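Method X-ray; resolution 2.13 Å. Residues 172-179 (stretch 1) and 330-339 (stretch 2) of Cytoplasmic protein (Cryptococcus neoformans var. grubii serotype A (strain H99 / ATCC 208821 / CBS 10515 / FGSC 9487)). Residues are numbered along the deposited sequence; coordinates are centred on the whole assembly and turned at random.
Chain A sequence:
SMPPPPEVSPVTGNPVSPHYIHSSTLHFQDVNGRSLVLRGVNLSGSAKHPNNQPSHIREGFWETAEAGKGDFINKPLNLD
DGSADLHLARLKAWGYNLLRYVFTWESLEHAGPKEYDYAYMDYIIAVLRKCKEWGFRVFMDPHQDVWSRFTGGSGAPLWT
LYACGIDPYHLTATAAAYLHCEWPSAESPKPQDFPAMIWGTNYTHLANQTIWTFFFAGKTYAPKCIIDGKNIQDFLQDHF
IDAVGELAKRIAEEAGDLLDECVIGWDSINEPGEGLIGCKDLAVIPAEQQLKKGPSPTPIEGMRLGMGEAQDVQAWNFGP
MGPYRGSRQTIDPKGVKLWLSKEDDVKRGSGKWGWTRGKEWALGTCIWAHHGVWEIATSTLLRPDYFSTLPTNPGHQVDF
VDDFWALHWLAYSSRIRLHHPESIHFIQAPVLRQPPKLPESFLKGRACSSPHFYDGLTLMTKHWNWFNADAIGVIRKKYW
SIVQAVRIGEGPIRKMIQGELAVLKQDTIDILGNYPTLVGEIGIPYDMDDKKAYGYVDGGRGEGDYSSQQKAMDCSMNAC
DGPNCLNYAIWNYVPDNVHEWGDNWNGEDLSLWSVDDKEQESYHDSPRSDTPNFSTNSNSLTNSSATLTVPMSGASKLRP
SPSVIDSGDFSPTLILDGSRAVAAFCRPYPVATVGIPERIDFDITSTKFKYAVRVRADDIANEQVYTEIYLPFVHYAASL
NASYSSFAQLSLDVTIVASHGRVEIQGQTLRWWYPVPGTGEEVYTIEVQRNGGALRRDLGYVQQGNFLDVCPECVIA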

# COMPACT_ATOMS: atom_id res chain seq x y z
N THR A 172 15.56 16.71 12.18
CA THR A 172 16.66 15.80 12.46
C THR A 172 17.29 16.08 13.82
O THR A 172 17.57 15.15 14.59
CB THR A 172 17.71 15.91 11.35
OG1 THR A 172 17.13 15.48 10.11
CG2 THR A 172 18.94 15.07 11.67
N ALA A 173 17.55 17.35 14.13
CA ALA A 173 18.21 17.69 15.39
C ALA A 173 17.40 17.19 16.58
O ALA A 173 17.97 16.69 17.56
CB ALA A 173 18.41 19.21 15.48
N THR A 174 16.07 17.31 16.51
CA THR A 174 15.20 16.89 17.60
C THR A 174 14.80 15.42 17.53
O THR A 174 14.09 14.94 18.42
CB THR A 174 13.92 17.75 17.62
OG1 THR A 174 13.18 17.52 16.41
CG2 THR A 174 14.25 19.24 17.76
N ALA A 175 15.21 14.70 16.50
CA ALA A 175 14.77 13.33 16.30
C ALA A 175 13.25 13.25 16.13
O ALA A 175 12.63 12.23 16.42
CB ALA A 175 15.22 12.43 17.46
N ALA A 176 12.64 14.34 15.66
CA ALA A 176 11.21 14.34 15.41
C ALA A 176 10.85 13.52 14.17
O ALA A 176 9.72 13.08 14.05
CB ALA A 176 10.71 15.78 15.26
N ALA A 177 11.80 13.34 13.26
CA ALA A 177 11.66 12.44 12.13
C ALA A 177 13.06 12.05 11.67
O ALA A 177 14.00 12.84 11.80
CB ALA A 177 10.87 13.07 10.99
N TYR A 178 13.18 10.84 11.12
CA TYR A 178 14.43 10.38 10.52
C TYR A 178 14.24 10.43 9.01
O TYR A 178 13.42 9.69 8.45
CB TYR A 178 14.80 8.98 10.97
CG TYR A 178 15.20 8.89 12.42
CD1 TYR A 178 16.04 9.84 12.99
CD2 TYR A 178 14.74 7.85 13.22
CE1 TYR A 178 16.40 9.77 14.32
CE2 TYR A 178 15.11 7.76 14.55
CZ TYR A 178 15.94 8.72 15.09
OH TYR A 178 16.31 8.64 16.41
N LEU A 179 15.01 11.29 8.35
CA LEU A 179 15.00 11.41 6.90
C LEU A 179 16.20 10.66 6.34
O LEU A 179 17.32 10.81 6.83
CB LEU A 179 15.08 12.88 6.48
CG LEU A 179 13.80 13.70 6.53
CD1 LEU A 179 13.02 13.47 7.80
CD2 LEU A 179 14.17 15.18 6.37
N THR A 330 21.98 8.72 23.60
CA THR A 330 21.68 10.11 23.91
C THR A 330 21.39 10.87 22.62
O THR A 330 22.17 10.81 21.67
CB THR A 330 22.83 10.77 24.66
OG1 THR A 330 23.02 10.10 25.92
CG2 THR A 330 22.55 12.24 24.91
N ILE A 331 20.25 11.56 22.59
CA ILE A 331 19.91 12.51 21.54
C ILE A 331 19.97 13.89 22.17
O ILE A 331 19.30 14.16 23.18
CB ILE A 331 18.53 12.23 20.93
CG1 ILE A 331 18.49 10.83 20.32
CG2 ILE A 331 18.18 13.29 19.90
CD1 ILE A 331 17.09 10.32 20.04
N ASP A 332 20.79 14.77 21.61
CA ASP A 332 20.98 16.12 22.15
C ASP A 332 20.70 17.15 21.07
O ASP A 332 21.58 17.45 20.24
CB ASP A 332 22.40 16.29 22.69
CG ASP A 332 22.57 17.58 23.47
OD1 ASP A 332 21.64 18.42 23.45
OD2 ASP A 332 23.64 17.75 24.10
N PRO A 333 19.49 17.73 21.03
CA PRO A 333 19.21 18.79 20.05
C PRO A 333 19.97 20.07 20.32
O PRO A 333 19.99 20.94 19.44
CB PRO A 333 17.69 19.02 20.19
CG PRO A 333 17.17 17.84 20.96
CD PRO A 333 18.30 17.39 21.84
N LYS A 334 20.57 20.21 21.50
CA LYS A 334 21.35 21.40 21.87
C LYS A 334 20.52 22.67 21.74
O LYS A 334 20.94 23.66 21.15
CB LYS A 334 22.63 21.49 21.05
CG LYS A 334 23.61 20.36 21.33
CD LYS A 334 24.31 19.90 20.07
CE LYS A 334 25.82 19.81 20.29
NZ LYS A 334 26.21 18.51 20.95
N GLY A 335 19.32 22.64 22.32
CA GLY A 335 18.46 23.79 22.35
C GLY A 335 17.63 24.02 21.11
O GLY A 335 16.72 24.84 21.15
N VAL A 336 17.92 23.31 20.01
CA VAL A 336 17.12 23.46 18.81
C VAL A 336 15.73 22.89 19.07
O VAL A 336 15.58 21.81 19.66
CB VAL A 336 17.80 22.76 17.62
CG1 VAL A 336 16.86 22.67 16.45
CG2 VAL A 336 19.08 23.52 17.23
N LYS A 337 14.71 23.61 18.63
CA LYS A 337 13.32 23.24 18.87
C LYS A 337 12.64 22.88 17.57
O LYS A 337 12.93 23.45 16.51
CB LYS A 337 12.57 24.39 19.55
CG LYS A 337 13.10 24.71 20.93
CD LYS A 337 12.40 25.90 21.55
CE LYS A 337 13.02 26.25 22.89
NZ LYS A 337 12.56 27.56 23.43
N LEU A 338 11.72 21.92 17.65
CA LEU A 338 10.98 21.50 16.47
C LEU A 338 10.05 22.59 15.97
O LEU A 338 9.73 22.65 14.77
CB LEU A 338 10.17 20.23 16.78
CG LEU A 338 9.21 19.77 15.69
CD1 LEU A 338 10.01 19.30 14.47
CD2 LEU A 338 8.27 18.67 16.17
N TRP A 339 9.61 23.47 16.85
CA TRP A 339 8.48 24.34 16.58
C TRP A 339 8.92 25.63 15.92
O TRP A 339 9.87 26.28 16.37
CB TRP A 339 7.75 24.63 17.89
CG TRP A 339 7.49 23.36 18.63
CD1 TRP A 339 8.16 22.91 19.72
CD2 TRP A 339 6.51 22.37 18.31
NE1 TRP A 339 7.64 21.70 20.11
CE2 TRP A 339 6.63 21.34 19.25
CE3 TRP A 339 5.54 22.26 17.31
CZ2 TRP A 339 5.82 20.21 19.24
CZ3 TRP A 339 4.73 21.13 17.29
CH2 TRP A 339 4.88 20.12 18.24

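No hydrogen bond links the two stretches; they are held by van der Waals packing of small apolar groups, with 372 Å² buried in all, both sides summed. Thr-172 does not reach stretch 2, but its O accepts a hydrogen bond from Ala-175 N (3.1 Å), closing the type I turn that presents the next residues. Ala-173 comes closest in backbone to Pro-333, the CA atoms of the two lying 4.9 Å apart. Its O meets Pro-333 CA at 3.5 Å in a CA-H...O contact, while its CB, directed toward stretch 2, packs on Val-336 CG1 at 3.9 Å. Pro-333 and Val-336 are the first and last residues of a type I' turn, closed by Val-336 N to Pro-333 O (3.2 Å); Gly-335 within it has the positive phi that glycine readily adopts. Thr-174 has the largest covered area. Its chi1 is p, and its CG2 lies 3.5 Å from Val-336 O, 3.7 Å from Leu-338 N and 4.2 Å from Pro-333 CB, so the methyl serves as an apolar filler against backbone and ring alike. The hydroxyl is used locally: OG1 takes a weak hydrogen bond from Ala-176 N (3.3 Å, 134°). Ala-175, at phi/psi 61/26, directs its CB toward stretch 2, where it touches Ile-331 CD1 at 3.8 Å; Ile-331, with chi1 m and chi2 t, extends its long branch to this methyl. Ala-176 CB packs against Leu-338 CD1 at 3.7 Å, a short methyl meeting a branched side chain with chi1 t and chi2 p. Ala-177 makes no contact. Tyr-178 sets off sideways, yet its ring carries OH to 4.1 Å from Ile-331 CD1, so that this one methyl touches both Ala-175 and Tyr-178. Leu-179 is buried but out of reach of stretch 2.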